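Side-chain contacts in hypothetical protein (Pyrococcus furiosus, PDB 1YB3), which is of unknown function, a conserved protein of a hyperthermophilic archaeon that belongs to the DUF3201 family: residues E16-N19 against R20-D24; E27-E30 against E31-E35; E161-R164 against F165-A169. All coordinates share one frame; numbering follows the deposited sequence. Where two conformers were deposited one is given.

Contact 1 (E16-N19 against R20-D24); sequences ELLN and RIWGD
L18 and W22, one helical turn apart, lie side by side and point the same way. The branch of L18 that does the touching is CD2, whose distance to CZ3 on the six-membered ring of the W22 indole is 3.8 Å. The same ring also leans on the backbone: CE3 of W22 is 3.3 Å from O of L18, which sits at the edge of the indole, in its plane. W22 reaches this place because its CG is roughly beside the backbone N (chi1 -87°) while the ring stands nearly square to the side-chain stem (chi2 -94°). One indole face receives CG2 of I21, 3.6 Å above the plane and shifted toward the rim, and the ring nitrogen NE1 is hydrogen-bonded to E46, which together probably limit the rotation of the ring.

L17 and R20 form a second parallel pair. With CG anti to the backbone N, R20 reaches outward beside L17, and its bend at chi3 leans NH2 slightly back to 4.1 Å from L17 CG, an oblique approach. Its charged end also makes a cation-pi contact with F153. I21, by contrast, is buried; its CG1 rests 3.4 Å from O of L17, and its side chain packs against P66 and P80.

Beneath these pairs runs the regular i to i+4 ladder, in which W22 N meets L18 O almost straight, at 176°. G23 continues it by donating to N19 O. The chemistry implies a helix with two characters: I21 and part of the W22 ring face the body of the protein through P66 and P80, while L18 flanks the ring from the exposed side, and compact, branched L17 and the long, flexible R20 clothe another exposed flank with weak dispersion contacts.

Contact 2 (E27-E30 against E31-E35); sequences ELRE and ELKEE
L28 and L32 make the close-packed side of this double turn. Their side chains cross at a slant, CD1 of L28 lying 3.8 Å from CG of L32. L28 has its CG anti to the backbone N (chi1 -178°), which, with chi2 59°, brings CD1 beside L32. Branched, apolar leucine suits both positions, since L28 also packs on V158 and L32 on I162 and F68.

R29 is buried too, yet well supplied with acceptors: NE bonds to the carbonyl of E42, and NH2 to the carboxylate of E43 and the carbonyl of V41. The bonds to E42, V41 and E43 hold the flat guanidinium in place, while aliphatic K33 carbons lie over one face, with CD of K33 4.1 Å from NH2 of R29.

E27 and E31 are intermediate, partly exposed but closely packed, with CG of E31 3.4 Å from O of E27. Their carboxylate planes are only 16° apart, and the like-charged OE2 atoms of E27 and E31 stand 4.1 Å from each other; the nearer touch is CG of E27 to OE2 of E31, at 3.4 Å. A salt bridge from E27 to K155 probably eases the repulsion. The solvent side is formed by E34, which merely lays its CG 3.4 Å from O of E30, and by the end of K33.

Leucines and the well-bonded R29 facing the sheet and helix 155-171, with glutamates and K33 on the outer flank, give the pattern of an amphipathic helix, here the C-terminal end of helix 11-35 where it packs against helix 155-171 and strand 65-71.

Contact 3 (E161-R164 against F165-A169); sequences EIKR and FIELA
I162 overlaps I166 one turn further on: the two lie alongside each other, and CG2 of I162 presses to 3.5 Å from CD1 of I166. Each places CG1 beside its own backbone N, and in I166 (chi1 -72°) this sends the ethyl arm back toward the preceding turn, with CG1 3.4 Å from O of I162. Beta-branched isoleucine has few ways to turn in a helix, which suits a buried strip, since little freedom is lost on packing.

K163 and E167 also run side by side, but their charged ends do not meet. Instead OE2 of E167 sits 3.3 Å from CG of K163, with the lysine NZ and E167 OE2 5.2 Å apart, so at most a general electrostatic attraction links them. This flank is exposed, where long polar chains fit.

A true salt bridge forms on another face: NH1 of R164 donates to OE1 of E161 at 2.9 Å, using the syn lone pair of the carboxylate, with the oxygen 16° out of the guanidinium plane. The bend of R164 at chi3 (74°) brings its head back to the earlier turn. NH1 is held a second time by the carbonyl of A105, so one nitrogen ties the helix to its neighbour.

F165 turns its ring away from this turn to meet F87 with nearly parallel planes. Helix 155-171 thus lies with I162 and F165 on strand 82-90, through F85 and F89, while F165 and L168 pack on helix 96-105 and I166 reaches F39.

Overall arrangement
Contacts 1 and 2 are successive parts of helix 11-35, their centres about 16 Å apart, whereas contact 3 belongs to helix 155-171. Contact 1 lies farthest from the centre of the chain, about 19 Å, and is the most exposed; its pairs are an indole beside a leucine and an arginine beside another. Contact 3, about 12 Å from that centre, has the innermost position, with I162 and F165 facing the large antiparallel sheet. Contact 2 is intermediate and the richest in charge. It alone touches contact 3, where L32 CD1 meets I162 CD1 at 3.5 Å, joining the two helices; contacts 1 and 3 stay about 10 Å apart at their nearest atoms.

Contact 1 (E16-N19 against R20-D24)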
loop_
_atom_site.group_PDB
_atom_site.type_symbol
_atom_site.label_atom_id
_atom_site.label_comp_id
_atom_site.label_asym_id
_atom_site.label_seq_id
_atom_site.Cartn_x
_atom_site.Cartn_y
_atom_site.Cartn_z
ATOM N N GLU A 16 9.126 -11.531 19.719
ATOM C CA GLU A 16 7.810 -10.910 19.902
ATOM C C GLU A 16 7.364 -10.072 18.691
ATOM O O GLU A 16 6.205 -10.164 18.250
ATOM C CB GLU A 16 7.798 -10.076 21.188
ATOM C CG GLU A 16 7.711 -10.941 22.459
ATOM C CD GLU A 16 8.099 -10.204 23.739
ATOM O OE1 GLU A 16 7.909 -8.966 23.817
ATOM O OE2 GLU A 16 8.590 -10.872 24.674
ATOM N N LEU A 17 8.286 -9.285 18.138
ATOM C CA LEU A 17 7.976 -8.449 16.973
ATOM C C LEU A 17 7.656 -9.291 15.725
ATOM O O LEU A 17 6.689 -9.009 14.997
ATOM C CB LEU A 17 9.099 -7.427 16.713
ATOM C CG LEU A 17 9.024 -6.050 17.418
ATOM C CD1 LEU A 17 8.917 -6.111 18.949
ATOM C CD2 LEU A 17 10.210 -5.176 17.013
ATOM N N LEU A 18 8.440 -10.344 15.492
ATOM C CA LEU A 18 8.171 -11.273 14.395
ATOM C C LEU A 18 6.829 -12.010 14.540
ATOM O O LEU A 18 6.109 -12.208 13.547
ATOM C CB LEU A 18 9.318 -12.281 14.237
ATOM C CG LEU A 18 10.637 -11.684 13.749
ATOM C CD1 LEU A 18 11.709 -12.761 13.697
ATOM C CD2 LEU A 18 10.449 -11.023 12.395
ATOM N N ASN A 19 6.498 -12.421 15.762
ATOM C CA ASN A 19 5.183 -13.024 16.022
ATOM C C ASN A 19 4.044 -12.024 15.787
ATOM O O ASN A 19 2.950 -12.413 15.346
ATOM C CB ASN A 19 5.112 -13.601 17.441
ATOM C CG ASN A 19 5.520 -15.062 17.493
ATOM O OD1 ASN A 19 5.454 -15.767 16.484
ATOM N ND2 ASN A 19 5.919 -15.534 18.677
ATOM N N ARG A 20 4.310 -10.759 16.087
ATOM C CA ARG A 20 3.334 -9.675 15.856
ATOM C C ARG A 20 3.086 -9.437 14.370
ATOM O O ARG A 20 1.931 -9.350 13.948
ATOM C CB ARG A 20 3.782 -8.378 16.553
ATOM C CG ARG A 20 2.850 -7.178 16.316
ATOM C CD ARG A 20 3.173 -5.979 17.219
ATOM N NE ARG A 20 4.414 -5.295 16.852
ATOM C CZ ARG A 20 4.721 -4.040 17.192
ATOM N NH1 ARG A 20 3.864 -3.299 17.890
ATOM N NH2 ARG A 20 5.885 -3.514 16.821
ATOM N N ILE A 21 4.153 -9.342 13.578
ATOM C CA ILE A 21 4.039 -9.132 12.119
ATOM C C ILE A 21 3.194 -10.240 11.471
ATOM O O ILE A 21 2.187 -9.969 10.783
ATOM C CB ILE A 21 5.449 -9.033 11.440
ATOM C CG1 ILE A 21 6.184 -7.755 11.858
ATOM C CG2 ILE A 21 5.368 -9.173 9.896
ATOM C CD1 ILE A 21 7.679 -7.781 11.519
ATOM N N TRP A 22 3.579 -11.499 11.703
ATOM C CA TRP A 22 2.862 -12.597 11.080
ATOM C C TRP A 22 1.476 -12.841 11.690
ATOM O O TRP A 22 0.502 -13.003 10.947
ATOM C CB TRP A 22 3.727 -13.877 11.007
ATOM C CG TRP A 22 4.568 -13.914 9.762
ATOM C CD1 TRP A 22 4.244 -14.515 8.577
ATOM C CD2 TRP A 22 5.857 -13.319 9.565
ATOM N NE1 TRP A 22 5.238 -14.326 7.666
ATOM C CE2 TRP A 22 6.244 -13.599 8.238
ATOM C CE3 TRP A 22 6.719 -12.577 10.376
ATOM C CZ2 TRP A 22 7.470 -13.171 7.701
ATOM C CZ3 TRP A 22 7.938 -12.145 9.843
ATOM C CH2 TRP A 22 8.298 -12.445 8.515
ATOM N N GLY A 23 1.370 -12.810 13.026
ATOM C CA GLY A 23 0.091 -13.015 13.725
ATOM C C GLY A 23 -0.943 -11.970 13.324
ATOM O O GLY A 23 -2.101 -12.301 13.061
ATOM N N ASP A 24 -0.505 -10.719 13.234
ATOM C CA ASP A 24 -1.402 -9.626 12.851
ATOM C C ASP A 24 -1.956 -9.789 11.430
ATOM O O ASP A 24 -3.122 -9.433 11.188
ATOM C CB ASP A 24 -0.714 -8.260 12.981
ATOM C CG ASP A 24 -0.620 -7.767 14.430
ATOM O OD1 ASP A 24 -0.957 -8.523 15.372
ATOM O OD2 ASP A 24 -0.200 -6.603 14.614
#

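Contact 2 (E27-E30 against E31-E35)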
loop_
_atom_site.group_PDB
_atom_site.type_symbol
_atom_site.label_atom_id
_atom_site.label_comp_id
_atom_site.label_asym_id
_atom_site.label_seq_id
_atom_site.Cartn_x
_atom_site.Cartn_y
_atom_site.Cartn_z
ATOM N N GLU A 27 -4.490 -12.646 11.213
ATOM C CA GLU A 27 -5.717 -12.140 11.845
ATOM C C GLU A 27 -6.459 -11.183 10.908
ATOM O O GLU A 27 -7.685 -11.303 10.710
ATOM C CB GLU A 27 -5.390 -11.438 13.166
ATOM C CG GLU A 27 -6.599 -10.795 13.865
ATOM C CD GLU A 27 -6.219 -10.086 15.163
ATOM O OE1 GLU A 27 -6.585 -10.607 16.250
ATOM O OE2 GLU A 27 -5.546 -9.022 15.101
ATOM N N LEU A 28 -5.714 -10.243 10.329
ATOM C CA LEU A 28 -6.314 -9.217 9.467
ATOM C C LEU A 28 -6.901 -9.826 8.201
ATOM O O LEU A 28 -7.953 -9.342 7.710
ATOM C CB LEU A 28 -5.294 -8.136 9.113
ATOM C CG LEU A 28 -5.775 -6.961 8.267
ATOM C CD1 LEU A 28 -6.933 -6.218 8.994
ATOM C CD2 LEU A 28 -4.600 -6.044 7.976
ATOM N N ARG A 29 -6.250 -10.863 7.659
ATOM C CA ARG A 29 -6.755 -11.558 6.476
ATOM C C ARG A 29 -8.149 -12.111 6.741
ATOM O O ARG A 29 -9.072 -11.912 5.925
ATOM C CB ARG A 29 -5.785 -12.659 5.989
ATOM C CG ARG A 29 -6.143 -13.256 4.620
ATOM C CD ARG A 29 -7.106 -14.440 4.732
ATOM N NE ARG A 29 -7.619 -14.838 3.417
ATOM C CZ ARG A 29 -8.499 -15.812 3.206
ATOM N NH1 ARG A 29 -8.950 -16.554 4.220
ATOM N NH2 ARG A 29 -8.906 -16.072 1.963
ATOM N N GLU A 30 -8.328 -12.784 7.875
ATOM C CA GLU A 30 -9.652 -13.357 8.167
ATOM C C GLU A 30 -10.695 -12.254 8.385
ATOM O O GLU A 30 -11.863 -12.374 7.936
ATOM C CB GLU A 30 -9.572 -14.323 9.351
ATOM C CG GLU A 30 -8.693 -15.569 9.081
ATOM C CD GLU A 30 -9.066 -16.314 7.796
ATOM O OE1 GLU A 30 -10.277 -16.536 7.554
ATOM O OE2 GLU A 30 -8.153 -16.690 7.033
ATOM N N GLU A 31 -10.272 -11.165 9.015
ATOM C CA GLU A 31 -11.163 -10.034 9.283
ATOM C C GLU A 31 -11.615 -9.369 7.983
ATOM O O GLU A 31 -12.816 -9.134 7.783
ATOM C CB GLU A 31 -10.510 -9.011 10.215
ATOM C CG GLU A 31 -10.391 -9.518 11.662
ATOM C CD GLU A 31 -9.450 -8.702 12.522
ATOM O OE1 GLU A 31 -8.745 -7.813 11.995
ATOM O OE2 GLU A 31 -9.410 -8.968 13.746
ATOM N N LEU A 32 -10.671 -9.085 7.089
ATOM C CA LEU A 32 -11.053 -8.426 5.823
ATOM C C LEU A 32 -11.799 -9.372 4.872
ATOM O O LEU A 32 -12.614 -8.917 4.050
ATOM C CB LEU A 32 -9.844 -7.760 5.135
ATOM C CG LEU A 32 -9.131 -6.624 5.891
ATOM C CD1 LEU A 32 -8.063 -6.035 5.013
ATOM C CD2 LEU A 32 -10.100 -5.483 6.335
ATOM N N LYS A 33 -11.547 -10.675 4.993
ATOM C CA LYS A 33 -12.279 -11.678 4.232
ATOM C C LYS A 33 -13.758 -11.547 4.604
ATOM O O LYS A 33 -14.633 -11.508 3.730
ATOM C CB LYS A 33 -11.769 -13.086 4.551
ATOM C CG LYS A 33 -12.648 -14.228 4.047
ATOM C CD LYS A 33 -12.582 -14.410 2.548
ATOM C CE LYS A 33 -13.175 -15.769 2.157
ATOM N NZ LYS A 33 -13.539 -15.844 0.733
ATOM N N GLU A 34 -14.023 -11.438 5.905
ATOM C CA GLU A 34 -15.398 -11.271 6.397
ATOM C C GLU A 34 -15.990 -9.905 6.041
ATOM O O GLU A 34 -17.146 -9.814 5.624
ATOM C CB GLU A 34 -15.452 -11.510 7.912
ATOM C CG GLU A 34 -15.183 -12.967 8.306
ATOM C CD GLU A 34 -14.834 -13.145 9.784
ATOM O OE1 GLU A 34 -14.951 -12.161 10.555
ATOM O OE2 GLU A 34 -14.439 -14.277 10.176
ATOM N N GLU A 35 -15.192 -8.850 6.177
ATOM C CA GLU A 35 -15.700 -7.490 6.102
ATOM C C GLU A 35 -15.808 -6.908 4.680
ATOM O O GLU A 35 -16.773 -6.200 4.363
ATOM C CB GLU A 35 -14.854 -6.587 6.997
ATOM C CG GLU A 35 -15.006 -6.949 8.474
ATOM C CD GLU A 35 -13.846 -6.474 9.342
ATOM O OE1 GLU A 35 -13.094 -5.565 8.924
ATOM O OE2 GLU A 35 -13.693 -7.021 10.454
#

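Contact 3 (E161-R164 against F165-A169)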
loop_
_atom_site.group_PDB
_atom_site.type_symbol
_atom_site.label_atom_id
_atom_site.label_comp_id
_atom_site.label_asym_id
_atom_site.label_seq_id
_atom_site.Cartn_x
_atom_site.Cartn_y
_atom_site.Cartn_z
ATOM N N GLU A 161 -8.723 3.043 6.988
ATOM C CA GLU A 161 -8.095 3.615 5.802
ATOM C C GLU A 161 -8.392 2.835 4.522
ATOM O O GLU A 161 -8.556 3.441 3.467
ATOM C CB GLU A 161 -6.587 3.819 6.021
ATOM C CG GLU A 161 -6.222 4.755 7.187
ATOM C CD GLU A 161 -6.920 6.116 7.141
ATOM O OE1 GLU A 161 -7.391 6.526 6.070
ATOM O OE2 GLU A 161 -6.961 6.762 8.202
ATOM N N ILE A 162 -8.450 1.497 4.608
ATOM C CA ILE A 162 -8.897 0.707 3.447
ATOM C C ILE A 162 -10.306 1.135 3.061
ATOM O O ILE A 162 -10.600 1.328 1.883
ATOM C CB ILE A 162 -8.857 -0.820 3.699
ATOM C CG1 ILE A 162 -7.418 -1.286 3.790
ATOM C CG2 ILE A 162 -9.647 -1.564 2.603
ATOM C CD1 ILE A 162 -7.230 -2.742 4.284
ATOM N N LYS A 163 -11.159 1.328 4.063
ATOM C CA LYS A 163 -12.542 1.747 3.811
ATOM C C LYS A 163 -12.567 3.117 3.114
ATOM O O LYS A 163 -13.251 3.299 2.104
ATOM C CB LYS A 163 -13.329 1.788 5.129
ATOM C CG LYS A 163 -14.736 2.371 4.972
ATOM C CD LYS A 163 -15.557 2.272 6.262
ATOM C CE LYS A 163 -15.082 3.243 7.318
ATOM N NZ LYS A 163 -16.070 3.340 8.439
ATOM N N ARG A 164 -11.815 4.079 3.651
ATOM C CA ARG A 164 -11.716 5.412 3.040
ATOM C C ARG A 164 -11.155 5.334 1.612
ATOM O O ARG A 164 -11.611 6.034 0.718
ATOM C CB ARG A 164 -10.919 6.394 3.912
ATOM C CG ARG A 164 -11.648 6.774 5.225
ATOM C CD ARG A 164 -10.800 7.673 6.124
ATOM N NE ARG A 164 -10.719 9.038 5.624
ATOM C CZ ARG A 164 -9.647 9.574 5.043
ATOM N NH1 ARG A 164 -8.546 8.851 4.870
ATOM N NH2 ARG A 164 -9.675 10.842 4.632
ATOM N N PHE A 165 -10.166 4.461 1.403
ATOM C CA PHE A 165 -9.610 4.329 0.087
ATOM C C PHE A 165 -10.627 3.773 -0.908
ATOM O O PHE A 165 -10.781 4.290 -2.031
ATOM C CB PHE A 165 -8.340 3.450 0.111
ATOM C CG PHE A 165 -7.584 3.486 -1.193
ATOM C CD1 PHE A 165 -6.575 4.446 -1.397
ATOM C CD2 PHE A 165 -7.917 2.614 -2.236
ATOM C CE1 PHE A 165 -5.898 4.516 -2.619
ATOM C CE2 PHE A 165 -7.234 2.673 -3.479
ATOM C CZ PHE A 165 -6.213 3.624 -3.655
ATOM N N ILE A 166 -11.329 2.722 -0.490
ATOM C CA ILE A 166 -12.344 2.096 -1.354
ATOM C C ILE A 166 -13.445 3.111 -1.709
ATOM O O ILE A 166 -13.847 3.208 -2.870
ATOM C CB ILE A 166 -12.907 0.779 -0.734
ATOM C CG1 ILE A 166 -11.839 -0.330 -0.804
ATOM C CG2 ILE A 166 -14.180 0.332 -1.463
ATOM C CD1 ILE A 166 -12.108 -1.551 0.095
ATOM N N GLU A 167 -13.857 3.900 -0.731
ATOM C CA GLU A 167 -14.912 4.906 -0.937
ATOM C C GLU A 167 -14.435 5.994 -1.920
ATOM O O GLU A 167 -15.182 6.404 -2.814
ATOM C CB GLU A 167 -15.379 5.472 0.405
ATOM C CG GLU A 167 -16.110 4.414 1.246
ATOM C CD GLU A 167 -16.309 4.795 2.718
ATOM O OE1 GLU A 167 -15.648 5.751 3.216
ATOM O OE2 GLU A 167 -17.121 4.093 3.375
ATOM N N LEU A 168 -13.177 6.420 -1.789
ATOM C CA LEU A 168 -12.622 7.395 -2.726
ATOM C C LEU A 168 -12.545 6.790 -4.135
ATOM O O LEU A 168 -12.922 7.427 -5.121
ATOM C CB LEU A 168 -11.245 7.850 -2.259
ATOM C CG LEU A 168 -10.469 8.763 -3.200
ATOM C CD1 LEU A 168 -11.192 10.096 -3.475
ATOM C CD2 LEU A 168 -9.059 9.000 -2.628
ATOM N N ALA A 169 -12.048 5.556 -4.224
ATOM C CA ALA A 169 -11.963 4.842 -5.497
ATOM C C ALA A 169 -13.318 4.673 -6.179
ATOM O O ALA A 169 -13.407 4.829 -7.386
ATOM C CB ALA A 169 -11.292 3.483 -5.297
#